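Glutaredoxin (PDB 4I2T) probably catalyses thiol-disulfide exchange as a small glutaredoxin of the thioredoxin fold, presumably reducing disulfides or glutathione mixed disulfides. Local coordinates at residues K16-S21 against K43-E48; F20-C25 against R69-V74; R33-F38 against G94-M99. All coordinates share one frame; numbering follows the deposited sequence.

Interaction 1 (K16-S21 against K43-E48); sequences KVVIFS and KITAIE
Residues 17-21 and 45-48 are the two neighbouring parallel strands of a beta-alpha-beta unit, paired in the register Val18-Thr45 to Ser21-Glu48 with their axes 4.7 Å apart. The ladder begins with Thr45 N giving its hydrogen to Val17 O (2.8 Å) and continues through Ile19, whose N and O bond to Thr45 O and Ile47 N. The last of these bonds within the two segments, Ser21 N to Ile47 O, is more bent (147°). On one face Phe20 and Ile47 lie side by side, and CD1 of the Phe20 ring comes 3.7 Å from Ile47 CB. The other face carries Ile19 CG2, set between its own backbone N and carbonyl carbon, which meets Ala46 CB at 3.8 Å. Beyond it, Ser21 OG stands anti to its backbone N (chi1 173°) and donates to Glu48 OE1 at 2.8 Å. It arrives on the syn side of the carboxylate, 25° out of its plane; Glu48 OE2 keeps a salt bridge with Lys32. At the other end, a water linked to Val17 N, Lys43 O and Thr45 OG1 bridges the strands where they diverge. Helix 26-36 lies against the face of Val17 and Ser21, helix 3-14 packs on Val18, Phe20 and Ile47, and strand 73-76 flanks the far edge of strand 17-21.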
ATOM      1  N   LYS A  16      -4.687  -8.084  -3.293  1.00 12.16           N
ATOM      2  CA  LYS A  16      -5.094  -7.076  -4.262  1.00 12.75           C
ATOM      3  C   LYS A  16      -4.817  -5.643  -3.805  1.00 13.02           C
ATOM      4  O   LYS A  16      -4.572  -4.771  -4.630  1.00 15.09           O
ATOM      5  CB  LYS A  16      -6.569  -7.262  -4.623  1.00 15.99           C
ATOM      6  CG  LYS A  16      -6.837  -8.589  -5.329  1.00 26.98           C
ATOM      7  CD  LYS A  16      -8.301  -8.780  -5.684  1.00 28.98           C
ATOM      8  CE  LYS A  16      -8.770  -7.806  -6.754  1.00 24.63           C
ATOM      9  NZ  LYS A  16      -8.104  -8.019  -8.071  1.00 20.81           N
ATOM     10  N   VAL A  17      -4.840  -5.403  -2.500  1.00 11.17           N
ATOM     11  CA  VAL A  17      -4.594  -4.070  -1.963  1.00 10.18           C
ATOM     12  C   VAL A  17      -3.578  -4.174  -0.836  1.00 10.34           C
ATOM     13  O   VAL A  17      -3.847  -4.790   0.197  1.00  9.88           O
ATOM     14  CB  VAL A  17      -5.889  -3.414  -1.427  1.00 12.04           C
ATOM     15  CG1 VAL A  17      -5.601  -2.013  -0.894  1.00 12.57           C
ATOM     16  CG2 VAL A  17      -6.948  -3.356  -2.519  1.00 14.11           C
ATOM     17  N   VAL A  18      -2.410  -3.577  -1.043  1.00  9.71           N
ATOM     18  CA  VAL A  18      -1.318  -3.687  -0.087  1.00  9.18           C
ATOM     19  C   VAL A  18      -0.757  -2.321   0.263  1.00  9.46           C
ATOM     20  O   VAL A  18      -0.552  -1.482  -0.608  1.00 11.37           O
ATOM     21  CB  VAL A  18      -0.175  -4.558  -0.645  1.00  9.70           C
ATOM     22  CG1 VAL A  18       0.992  -4.608   0.345  1.00 10.60           C
ATOM     23  CG2 VAL A  18      -0.670  -5.962  -0.956  1.00 11.17           C
ATOM     24  N   ILE A  19      -0.492  -2.114   1.544  1.00  8.56           N
ATOM     25  CA  ILE A  19       0.177  -0.907   1.995  1.00  9.70           C
ATOM     26  C   ILE A  19       1.304  -1.277   2.957  1.00  9.26           C
ATOM     27  O   ILE A  19       1.087  -1.968   3.952  1.00 11.10           O
ATOM     28  CB  ILE A  19      -0.817   0.099   2.640  1.00  8.99           C
ATOM     29  CG1 ILE A  19      -0.079   1.357   3.102  1.00 10.62           C
ATOM     30  CG2 ILE A  19      -1.579  -0.549   3.794  1.00 11.99           C
ATOM     31  CD1 ILE A  19      -0.983   2.528   3.393  1.00 11.99           C
ATOM     32  N   PHE A  20       2.514  -0.837   2.634  1.00  8.24           N
ATOM     33  CA  PHE A  20       3.645  -0.956   3.542  1.00  9.18           C
ATOM     34  C   PHE A  20       3.674   0.304   4.390  1.00  9.02           C
ATOM     35  O   PHE A  20       3.536   1.412   3.875  1.00  9.69           O
ATOM     36  CB  PHE A  20       4.948  -1.151   2.762  1.00  9.24           C
ATOM     37  CG  PHE A  20       5.010  -2.455   2.033  1.00  8.63           C
ATOM     38  CD1 PHE A  20       5.554  -3.575   2.637  1.00 11.36           C
ATOM     39  CD2 PHE A  20       4.501  -2.572   0.750  1.00 10.04           C
ATOM     40  CE1 PHE A  20       5.600  -4.783   1.978  1.00  9.81           C
ATOM     41  CE2 PHE A  20       4.541  -3.781   0.084  1.00 10.13           C
ATOM     42  CZ  PHE A  20       5.094  -4.888   0.698  1.00 10.51           C
ATOM     43  N   SER A  21       3.851   0.126   5.694  1.00 10.17           N
ATOM     44  CA  SER A  21       3.560   1.180   6.653  1.00  9.77           C
ATOM     45  C   SER A  21       4.469   1.076   7.863  1.00  9.92           C
ATOM     46  O   SER A  21       5.154   0.076   8.045  1.00 10.32           O
ATOM     47  CB  SER A  21       2.096   1.046   7.084  1.00 11.97           C
ATOM     48  OG  SER A  21       1.765   1.927   8.138  1.00 12.37           O
ATOM     49  N   LYS A  43      -9.988  -6.766   3.241  1.00 19.96           N
ATOM     50  CA  LYS A  43      -9.495  -6.623   1.875  1.00 20.97           C
ATOM     51  C   LYS A  43      -8.255  -5.737   1.788  1.00 18.34           C
ATOM     52  O   LYS A  43      -7.751  -5.488   0.695  1.00 22.66           O
ATOM     53  CB  LYS A  43     -10.579  -6.042   0.966  1.00 23.39           C
ATOM     54  CG  LYS A  43     -11.697  -7.010   0.619  1.00 30.29           C
ATOM     55  CD  LYS A  43     -12.391  -6.608  -0.673  1.00 35.64           C
ATOM     56  CE  LYS A  43     -12.687  -5.116  -0.713  1.00 43.90           C
ATOM     57  NZ  LYS A  43     -14.136  -4.853  -0.846  1.00 32.35           N
ATOM     58  N   ILE A  44      -7.775  -5.256   2.929  1.00 18.61           N
ATOM     59  CA  ILE A  44      -6.553  -4.457   2.965  1.00 18.26           C
ATOM     60  C   ILE A  44      -5.432  -5.235   3.643  1.00 19.66           C
ATOM     61  O   ILE A  44      -5.574  -5.693   4.776  1.00 20.69           O
ATOM     62  CB  ILE A  44      -6.765  -3.132   3.714  1.00 17.67           C
ATOM     63  CG1 ILE A  44      -7.868  -2.309   3.044  1.00 16.59           C
ATOM     64  CG2 ILE A  44      -5.479  -2.333   3.752  1.00 17.57           C
ATOM     65  CD1 ILE A  44      -8.353  -1.155   3.888  1.00 16.46           C
ATOM     66  N   THR A  45      -4.316  -5.385   2.943  1.00 12.17           N
ATOM     67  CA  THR A  45      -3.150  -6.050   3.502  1.00 10.97           C
ATOM     68  C   THR A  45      -2.122  -5.006   3.914  1.00 10.94           C
ATOM     69  O   THR A  45      -1.434  -4.439   3.073  1.00 11.72           O
ATOM     70  CB  THR A  45      -2.524  -7.023   2.487  1.00 14.32           C
ATOM     71  OG1 THR A  45      -3.492  -8.013   2.114  1.00 16.55           O
ATOM     72  CG2 THR A  45      -1.294  -7.704   3.083  1.00 13.91           C
ATOM     73  N   ALA A  46      -2.034  -4.749   5.214  1.00 11.68           N
ATOM     74  CA  ALA A  46      -1.093  -3.776   5.748  1.00 10.94           C
ATOM     75  C   ALA A  46       0.107  -4.491   6.349  1.00 12.03           C
ATOM     76  O   ALA A  46      -0.043  -5.361   7.206  1.00 14.82           O
ATOM     77  CB  ALA A  46      -1.766  -2.901   6.789  1.00 13.99           C
ATOM     78  N   ILE A  47       1.292  -4.127   5.877  1.00 11.48           N
ATOM     79  CA  ILE A  47       2.541  -4.664   6.394  1.00 10.45           C
ATOM     80  C   ILE A  47       3.239  -3.562   7.178  1.00 10.64           C
ATOM     81  O   ILE A  47       3.748  -2.614   6.599  1.00 11.51           O
ATOM     82  CB  ILE A  47       3.463  -5.135   5.254  1.00 11.59           C
ATOM     83  CG1 ILE A  47       2.726  -6.123   4.342  1.00 14.88           C
ATOM     84  CG2 ILE A  47       4.745  -5.746   5.820  1.00 15.82           C
ATOM     85  CD1 ILE A  47       2.228  -7.371   5.048  1.00 18.24           C
ATOM     86  N   GLU A  48       3.249  -3.677   8.498  1.00 11.51           N
ATOM     87  CA  GLU A  48       3.904  -2.682   9.345  1.00 11.94           C
ATOM     88  C   GLU A  48       5.351  -3.091   9.601  1.00 10.11           C
ATOM     89  O   GLU A  48       5.637  -4.256   9.890  1.00 12.22           O
ATOM     90  CB  GLU A  48       3.156  -2.523  10.670  1.00 12.92           C
ATOM     91  CG  GLU A  48       1.657  -2.260  10.519  1.00 13.20           C
ATOM     92  CD  GLU A  48       1.333  -0.864  10.019  1.00 16.05           C
ATOM     93  OE1 GLU A  48       2.188   0.040  10.125  1.00 15.17           O
ATOM     94  OE2 GLU A  48       0.208  -0.665   9.516  1.00 15.22           O
TER
HETATM   95  O   HOH W   1      -5.504  -7.279   0.019  1.00 19.82           O

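Interaction 2 (F20-C25 against R69-V74); sequences FSKTYC and RSVPRV
Val71 leans into the bend of residues 20-25 with every carbon of its side chain engaged. Its CB lies 3.6 Å from Phe20 O. From there CG1, turned to the side of its own backbone N (chi1 -71°), rests on the same peptide, 3.8 Å from Phe20 C. The second branch, CG2, runs the other way and meets the aliphatic part of Lys22, reaching CG at 3.5 Å and following the chain past CD and CE; the two side chains cross at about a right angle. CG2 also approaches Cys25 SG. An alanine here would lose both methyl branches, and the Lys22 chain and the Cys25 sulfur would probably be left with a gap beside them. The sulfur sits 3.5 Å from Val71 O and also touches CD of Pro72, whose peptide bond with Val71 is cis. Past the proline the backbone joins the sheet: Phe20 and Arg73 form an antiparallel hydrogen-bonded pair, with Phe20 N to Arg73 O the straighter bond (168°) and Arg73 N to Phe20 O the longer at 3.2 Å. The Arg73 guanidinium turns back side-on to Ser70, NE binding Ser70 O at 2.7 Å in the plane of both groups and NH2 reaching Ser70 OG, which ties the two ends of residues 70-73 together. A cis-proline facing a cysteine pair at a helix start, here Cys25 disulfide-bonded to Cys28, is the hallmark of the thioredoxin-fold active site, consistent with a redox role for this corner.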
ATOM      1  N   PHE A  20       2.514  -0.837   2.634  1.00  8.24           N
ATOM      2  CA  PHE A  20       3.645  -0.956   3.542  1.00  9.18           C
ATOM      3  C   PHE A  20       3.674   0.304   4.390  1.00  9.02           C
ATOM      4  O   PHE A  20       3.536   1.412   3.875  1.00  9.69           O
ATOM      5  CB  PHE A  20       4.948  -1.151   2.762  1.00  9.24           C
ATOM      6  CG  PHE A  20       5.010  -2.455   2.033  1.00  8.63           C
ATOM      7  CD1 PHE A  20       5.554  -3.575   2.637  1.00 11.36           C
ATOM      8  CD2 PHE A  20       4.501  -2.572   0.750  1.00 10.04           C
ATOM      9  CE1 PHE A  20       5.600  -4.783   1.978  1.00  9.81           C
ATOM     10  CE2 PHE A  20       4.541  -3.781   0.084  1.00 10.13           C
ATOM     11  CZ  PHE A  20       5.094  -4.888   0.698  1.00 10.51           C
ATOM     12  N   SER A  21       3.851   0.126   5.694  1.00 10.17           N
ATOM     13  CA  SER A  21       3.560   1.180   6.653  1.00  9.77           C
ATOM     14  C   SER A  21       4.469   1.076   7.863  1.00  9.92           C
ATOM     15  O   SER A  21       5.154   0.076   8.045  1.00 10.32           O
ATOM     16  CB  SER A  21       2.096   1.046   7.084  1.00 11.97           C
ATOM     17  OG  SER A  21       1.765   1.927   8.138  1.00 12.37           O
ATOM     18  N   LYS A  22       4.494   2.131   8.668  1.00 10.39           N
ATOM     19  CA  LYS A  22       5.040   2.052  10.018  1.00 10.93           C
ATOM     20  C   LYS A  22       4.228   2.978  10.915  1.00 11.37           C
ATOM     21  O   LYS A  22       3.412   3.767  10.434  1.00 11.33           O
ATOM     22  CB  LYS A  22       6.530   2.404  10.051  1.00 13.41           C
ATOM     23  CG  LYS A  22       6.852   3.847   9.771  1.00 13.57           C
ATOM     24  CD  LYS A  22       8.351   4.028   9.539  1.00 18.52           C
ATOM     25  CE  LYS A  22       8.710   5.478   9.280  1.00 16.94           C
ATOM     26  NZ  LYS A  22       8.681   6.294  10.520  1.00 36.48           N
ATOM     27  N   THR A  23       4.438   2.865  12.219  1.00 11.92           N
ATOM     28  CA  THR A  23       3.642   3.609  13.182  1.00 12.47           C
ATOM     29  C   THR A  23       3.890   5.113  13.094  1.00 13.10           C
ATOM     30  O   THR A  23       2.944   5.898  13.059  1.00 13.28           O
ATOM     31  CB  THR A  23       3.938   3.138  14.610  1.00 14.47           C
ATOM     32  OG1 THR A  23       3.628   1.742  14.723  1.00 18.06           O
ATOM     33  CG2 THR A  23       3.117   3.933  15.622  1.00 15.33           C
ATOM     34  N   TYR A  24       5.160   5.508  13.066  1.00 13.56           N
ATOM     35  CA  TYR A  24       5.532   6.923  13.011  1.00 14.35           C
ATOM     36  C   TYR A  24       5.495   7.411  11.568  1.00 16.07           C
ATOM     37  O   TYR A  24       6.514   7.446  10.884  1.00 17.38           O
ATOM     38  CB  TYR A  24       6.925   7.126  13.618  1.00 15.19           C
ATOM     39  CG  TYR A  24       7.385   8.569  13.686  1.00 16.22           C
ATOM     40  CD1 TYR A  24       6.896   9.430  14.656  1.00 17.08           C
ATOM     41  CD2 TYR A  24       8.325   9.064  12.791  1.00 26.51           C
ATOM     42  CE1 TYR A  24       7.312  10.733  14.729  1.00 18.15           C
ATOM     43  CE2 TYR A  24       8.760  10.380  12.857  1.00 24.19           C
ATOM     44  CZ  TYR A  24       8.250  11.215  13.827  1.00 23.46           C
ATOM     45  OH  TYR A  24       8.667  12.531  13.897  1.00 22.39           O
ATOM     46  N   CYS A  25       4.308   7.780  11.104  1.00 13.69           N
ATOM     47  CA  CYS A  25       4.096   8.017   9.689  1.00 13.61           C
ATOM     48  C   CYS A  25       2.711   8.609   9.450  1.00 13.28           C
ATOM     49  O   CYS A  25       1.750   7.875   9.240  1.00 13.50           O
ATOM     50  CB  CYS A  25       4.238   6.688   8.943  1.00 15.19           C
ATOM     51  SG  CYS A  25       4.081   6.775   7.156  1.00 16.05           S
ATOM     52  N   ARG A  69      12.200   4.875  -0.912  1.00 12.74           N
ATOM     53  CA  ARG A  69      12.299   4.008   0.264  1.00 13.90           C
ATOM     54  C   ARG A  69      11.198   4.249   1.285  1.00 11.99           C
ATOM     55  O   ARG A  69      10.870   3.359   2.064  1.00 13.81           O
ATOM     56  CB  ARG A  69      13.633   4.225   0.994  1.00 17.41           C
ATOM     57  CG  ARG A  69      14.840   3.558   0.372  1.00 27.61           C
ATOM     58  CD  ARG A  69      16.085   3.709   1.251  1.00 27.29           C
ATOM     59  NE  ARG A  69      16.301   2.573   2.149  1.00 25.89           N
ATOM     60  CZ  ARG A  69      16.053   2.563   3.457  1.00 24.68           C
ATOM     61  NH1 ARG A  69      15.567   3.634   4.076  1.00 29.82           N
ATOM     62  NH2 ARG A  69      16.299   1.464   4.158  1.00 28.80           N
ATOM     63  N   SER A  70      10.653   5.458   1.311  1.00 11.85           N
ATOM     64  CA  SER A  70       9.798   5.858   2.423  1.00 11.15           C
ATOM     65  C   SER A  70       8.477   5.105   2.424  1.00 12.15           C
ATOM     66  O   SER A  70       7.950   4.736   1.379  1.00 12.66           O
ATOM     67  CB  SER A  70       9.530   7.368   2.382  1.00 13.63           C
ATOM     68  OG  SER A  70       8.748   7.726   1.247  1.00 14.30           O
ATOM     69  N   VAL A  71       7.943   4.873   3.613  1.00 12.57           N
ATOM     70  CA  VAL A  71       6.569   4.407   3.728  1.00 11.15           C
ATOM     71  C   VAL A  71       5.677   5.638   3.830  1.00 11.85           C
ATOM     72  O   VAL A  71       6.119   6.692   4.283  1.00 12.93           O
ATOM     73  CB  VAL A  71       6.358   3.459   4.937  1.00 14.02           C
ATOM     74  CG1 VAL A  71       7.040   2.117   4.683  1.00 16.16           C
ATOM     75  CG2 VAL A  71       6.855   4.084   6.240  1.00 17.13           C
ATOM     76  N   PRO A  72       4.418   5.518   3.388  1.00 10.41           N
ATOM     77  CA  PRO A  72       3.828   4.291   2.858  1.00  9.48           C
ATOM     78  C   PRO A  72       4.145   4.043   1.389  1.00  9.06           C
ATOM     79  O   PRO A  72       4.505   4.955   0.648  1.00 11.48           O
ATOM     80  CB  PRO A  72       2.328   4.543   3.019  1.00 10.37           C
ATOM     81  CG  PRO A  72       2.199   6.007   2.806  1.00 10.54           C
ATOM     82  CD  PRO A  72       3.442   6.620   3.415  1.00 11.44           C
ATOM     83  N   ARG A  73       4.020   2.786   0.990  1.00  9.54           N
ATOM     84  CA  ARG A  73       4.017   2.418  -0.414  1.00  8.80           C
ATOM     85  C   ARG A  73       2.770   1.589  -0.645  1.00  9.36           C
ATOM     86  O   ARG A  73       2.550   0.594   0.044  1.00  9.52           O
ATOM     87  CB  ARG A  73       5.272   1.622  -0.760  1.00 10.35           C
ATOM     88  CG  ARG A  73       6.561   2.408  -0.577  1.00 11.02           C
ATOM     89  CD  ARG A  73       6.789   3.388  -1.727  1.00 16.95           C
ATOM     90  NE  ARG A  73       7.571   4.550  -1.324  1.00 17.83           N
ATOM     91  CZ  ARG A  73       8.074   5.448  -2.166  1.00 17.34           C
ATOM     92  NH1 ARG A  73       7.904   5.310  -3.474  1.00 14.03           N
ATOM     93  NH2 ARG A  73       8.768   6.480  -1.705  1.00 19.49           N
ATOM     94  N   VAL A  74       1.935   2.019  -1.583  1.00 11.51           N
ATOM     95  CA  VAL A  74       0.639   1.398  -1.793  1.00 11.92           C
ATOM     96  C   VAL A  74       0.566   0.728  -3.156  1.00 11.52           C
ATOM     97  O   VAL A  74       1.017   1.287  -4.161  1.00 11.46           O
ATOM     98  CB  VAL A  74      -0.485   2.434  -1.667  1.00 13.49           C
ATOM     99  CG1 VAL A  74      -1.848   1.780  -1.875  1.00 15.52           C
ATOM    100  CG2 VAL A  74      -0.411   3.113  -0.305  1.00 14.38           C
TER

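Interaction 3 (R33-F38 against G94-M99)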
ATOM      1  N   ARG A  33      -6.505   5.156   6.265  1.00 14.72           N
ATOM      2  CA  ARG A  33      -7.830   5.754   6.424  1.00 15.20           C
ATOM      3  C   ARG A  33      -8.538   5.894   5.078  1.00 15.89           C
ATOM      4  O   ARG A  33      -9.735   5.634   4.964  1.00 19.79           O
ATOM      5  CB  ARG A  33      -7.721   7.120   7.098  1.00 15.03           C
ATOM      6  CG  ARG A  33      -7.587   7.050   8.602  1.00 30.62           C
ATOM      7  CD  ARG A  33      -7.217   8.399   9.183  1.00 46.12           C
ATOM      8  NE  ARG A  33      -7.385   8.428  10.633  1.00 46.64           N
ATOM      9  CZ  ARG A  33      -7.459   9.541  11.358  1.00 47.90           C
ATOM     10  NH1 ARG A  33      -7.385  10.730  10.775  1.00 53.08           N
ATOM     11  NH2 ARG A  33      -7.615   9.464  12.674  1.00 59.28           N
ATOM     12  N   ALA A  34      -7.792   6.306   4.060  1.00 15.35           N
ATOM     13  CA  ALA A  34      -8.357   6.484   2.728  1.00 15.58           C
ATOM     14  C   ALA A  34      -8.853   5.157   2.157  1.00 20.55           C
ATOM     15  O   ALA A  34      -9.949   5.086   1.603  1.00 20.90           O
ATOM     16  CB  ALA A  34      -7.329   7.104   1.804  1.00 15.15           C
ATOM     17  N   LEU A  35      -8.048   4.108   2.290  1.00 13.90           N
ATOM     18  CA  LEU A  35      -8.447   2.784   1.830  1.00 13.22           C
ATOM     19  C   LEU A  35      -9.655   2.264   2.612  1.00 16.14           C
ATOM     20  O   LEU A  35     -10.586   1.704   2.026  1.00 15.35           O
ATOM     21  CB  LEU A  35      -7.279   1.803   1.940  1.00 12.76           C
ATOM     22  CG  LEU A  35      -6.100   2.104   1.010  1.00 12.21           C
ATOM     23  CD1 LEU A  35      -4.889   1.271   1.394  1.00 15.44           C
ATOM     24  CD2 LEU A  35      -6.478   1.849  -0.434  1.00 13.56           C
ATOM     25  N   GLU A  36      -9.648   2.460   3.928  1.00 15.37           N
ATOM     26  CA  GLU A  36     -10.726   1.966   4.779  1.00 15.96           C
ATOM     27  C   GLU A  36     -12.044   2.700   4.539  1.00 17.78           C
ATOM     28  O   GLU A  36     -13.109   2.221   4.930  1.00 17.27           O
ATOM     29  CB  GLU A  36     -10.320   2.078   6.247  1.00 16.78           C
ATOM     30  CG  GLU A  36      -9.258   1.070   6.652  1.00 16.74           C
ATOM     31  CD  GLU A  36      -8.627   1.377   7.996  1.00 20.46           C
ATOM     32  OE1 GLU A  36      -9.212   2.169   8.765  1.00 23.11           O
ATOM     33  OE2 GLU A  36      -7.543   0.823   8.276  1.00 26.22           O
ATOM     34  N   LYS A  37     -11.973   3.861   3.899  1.00 16.25           N
ATOM     35  CA  LYS A  37     -13.172   4.601   3.524  1.00 16.60           C
ATOM     36  C   LYS A  37     -14.022   3.764   2.573  1.00 16.23           C
ATOM     37  O   LYS A  37     -15.246   3.881   2.557  1.00 16.88           O
ATOM     38  CB  LYS A  37     -12.788   5.914   2.838  1.00 17.63           C
ATOM     39  CG  LYS A  37     -13.667   7.098   3.191  1.00 44.93           C
ATOM     40  CD  LYS A  37     -13.231   8.345   2.432  1.00 44.56           C
ATOM     41  CE  LYS A  37     -13.884   9.603   2.986  1.00 54.82           C
ATOM     42  NZ  LYS A  37     -15.367   9.572   2.878  1.00 48.26           N
ATOM     43  N   PHE A  38     -13.367   2.921   1.783  1.00 15.39           N
ATOM     44  CA  PHE A  38     -14.037   2.191   0.713  1.00 15.06           C
ATOM     45  C   PHE A  38     -14.013   0.675   0.873  1.00 15.22           C
ATOM     46  O   PHE A  38     -14.878  -0.013   0.332  1.00 15.44           O
ATOM     47  CB  PHE A  38     -13.419   2.586  -0.632  1.00 14.17           C
ATOM     48  CG  PHE A  38     -13.324   4.072  -0.825  1.00 14.25           C
ATOM     49  CD1 PHE A  38     -14.469   4.842  -0.914  1.00 15.28           C
ATOM     50  CD2 PHE A  38     -12.093   4.699  -0.904  1.00 13.95           C
ATOM     51  CE1 PHE A  38     -14.392   6.211  -1.074  1.00 15.57           C
ATOM     52  CE2 PHE A  38     -12.006   6.070  -1.069  1.00 14.32           C
ATOM     53  CZ  PHE A  38     -13.159   6.825  -1.158  1.00 17.35           C
ATOM     54  N   GLY A  94     -11.459  11.240  -6.311  1.00 14.95           N
ATOM     55  CA  GLY A  94     -12.307  10.210  -6.880  1.00 14.18           C
ATOM     56  C   GLY A  94     -11.558   9.114  -7.611  1.00 12.98           C
ATOM     57  O   GLY A  94     -12.145   8.094  -7.955  1.00 12.72           O
ATOM     58  N   LYS A  95     -10.264   9.315  -7.842  1.00 13.04           N
ATOM     59  CA  LYS A  95      -9.485   8.382  -8.656  1.00 12.20           C
ATOM     60  C   LYS A  95      -9.182   7.068  -7.937  1.00 11.67           C
ATOM     61  O   LYS A  95      -9.075   6.024  -8.568  1.00 10.76           O
ATOM     62  CB  LYS A  95      -8.186   9.037  -9.129  1.00 12.68           C
ATOM     63  CG  LYS A  95      -8.397  10.088 -10.213  1.00 14.30           C
ATOM     64  CD  LYS A  95      -7.090  10.698 -10.699  1.00 16.99           C
ATOM     65  CE  LYS A  95      -6.264   9.708 -11.497  1.00 19.73           C
ATOM     66  NZ  LYS A  95      -5.088  10.363 -12.131  1.00 29.04           N
ATOM     67  N   LEU A  96      -9.044   7.112  -6.618  1.00 11.25           N
ATOM     68  CA  LEU A  96      -8.795   5.896  -5.853  1.00 11.60           C
ATOM     69  C   LEU A  96      -9.957   4.921  -6.018  1.00 10.92           C
ATOM     70  O   LEU A  96      -9.752   3.735  -6.251  1.00 10.28           O
ATOM     71  CB  LEU A  96      -8.585   6.229  -4.378  1.00 13.62           C
ATOM     72  CG  LEU A  96      -8.138   5.059  -3.503  1.00 13.02           C
ATOM     73  CD1 LEU A  96      -6.808   4.506  -3.979  1.00 16.30           C
ATOM     74  CD2 LEU A  96      -8.051   5.486  -2.045  1.00 15.21           C
ATOM     75  N   GLU A  97     -11.182   5.421  -5.907  1.00 10.68           N
ATOM     76  CA  GLU A  97     -12.360   4.578  -6.076  1.00 12.77           C
ATOM     77  C   GLU A  97     -12.413   3.963  -7.469  1.00 10.67           C
ATOM     78  O   GLU A  97     -12.780   2.798  -7.624  1.00 12.65           O
ATOM     79  CB  GLU A  97     -13.631   5.377  -5.803  1.00 14.50           C
ATOM     80  CG  GLU A  97     -13.889   5.601  -4.332  1.00 15.02           C
ATOM     81  CD  GLU A  97     -14.954   6.638  -4.102  1.00 17.17           C
ATOM     82  OE1 GLU A  97     -16.125   6.251  -3.895  1.00 18.88           O
ATOM     83  OE2 GLU A  97     -14.625   7.845  -4.149  1.00 19.26           O
ATOM     84  N   VAL A  98     -12.053   4.739  -8.487  1.00 12.01           N
ATOM     85  CA  VAL A  98     -11.991   4.213  -9.843  1.00 12.78           C
ATOM     86  C   VAL A  98     -11.015   3.043  -9.895  1.00 11.08           C
ATOM     87  O   VAL A  98     -11.329   1.986 -10.436  1.00 11.35           O
ATOM     88  CB  VAL A  98     -11.560   5.291 -10.849  1.00 10.67           C
ATOM     89  CG1 VAL A  98     -11.358   4.681 -12.227  1.00 13.89           C
ATOM     90  CG2 VAL A  98     -12.600   6.411 -10.910  1.00 15.03           C
ATOM     91  N   MET A  99      -9.834   3.230  -9.318  1.00  9.87           N
ATOM     92  CA  MET A  99      -8.819   2.183  -9.306  1.00 10.29           C
ATOM     93  C   MET A  99      -9.323   0.941  -8.580  1.00 10.81           C
ATOM     94  O   MET A  99      -9.107  -0.181  -9.028  1.00  9.50           O
ATOM     95  CB  MET A  99      -7.545   2.683  -8.627  1.00 11.93           C
ATOM     96  CG  MET A  99      -6.809   3.761  -9.397  1.00 12.20           C
ATOM     97  SD  MET A  99      -5.454   4.438  -8.415  1.00 18.59           S
ATOM     98  CE  MET A  99      -4.727   5.589  -9.575  1.00 23.31           C
TER
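Phe38 and Glu97 approach each other almost at right angles, and the flank of the glutamate lies over the ring. Glu97 CG stands 3.4 Å from the centroid of the Phe38 ring, 14° off its normal, a CH-pi contact. Beyond it the carboxylate appears to lie roughly flat over the same face, but its placing is doubtful because its carbon is modelled too close to the ring. On the opposite face Lys37 CB sits over the ring centre, so the phenyl group is held between two aliphatic segments.

Leu96 comes in differently. With CG anti to the backbone N (chi1 -173°), it extends to residues 34-38, and its CD2 meets the Phe38 ring at its edge, 4.1 Å from CE2. The same methyl touches Ala34 CB at 4.2 Å and Leu35 CD2 at 4.3 Å, and so serves as the common apolar centre of the contact. Leu90 and Ala91 of helix 86-93 press on Leu96 as well. The contact is structural packing that joins the C-terminal end of helix 26-36 and the residues just after it to the start of helix 95-102, in the helical layer that covers one side of a glutaredoxin sheet.

In the fold
Interactions 1 and 2 share Phe20 and Ser21 and lie about 10 Å apart between centres: strand 17-21 pairs with strand 45-48 along one edge and with strand 73-76 along the other, all in one four-stranded mixed sheet. Interaction 3 stands outside that sheet, its centre about 14 Å from that of interaction 1 and about 17 Å from that of interaction 2, yet Leu35 and Glu36 pack on Ile44, and Leu35 on Val17. Along the chain, 33-38 falls between the segments of each other interaction, while 94-99 follows them all. Helix 26-36 thus connects the probable redox corner at its start with the C-terminal helices at its end.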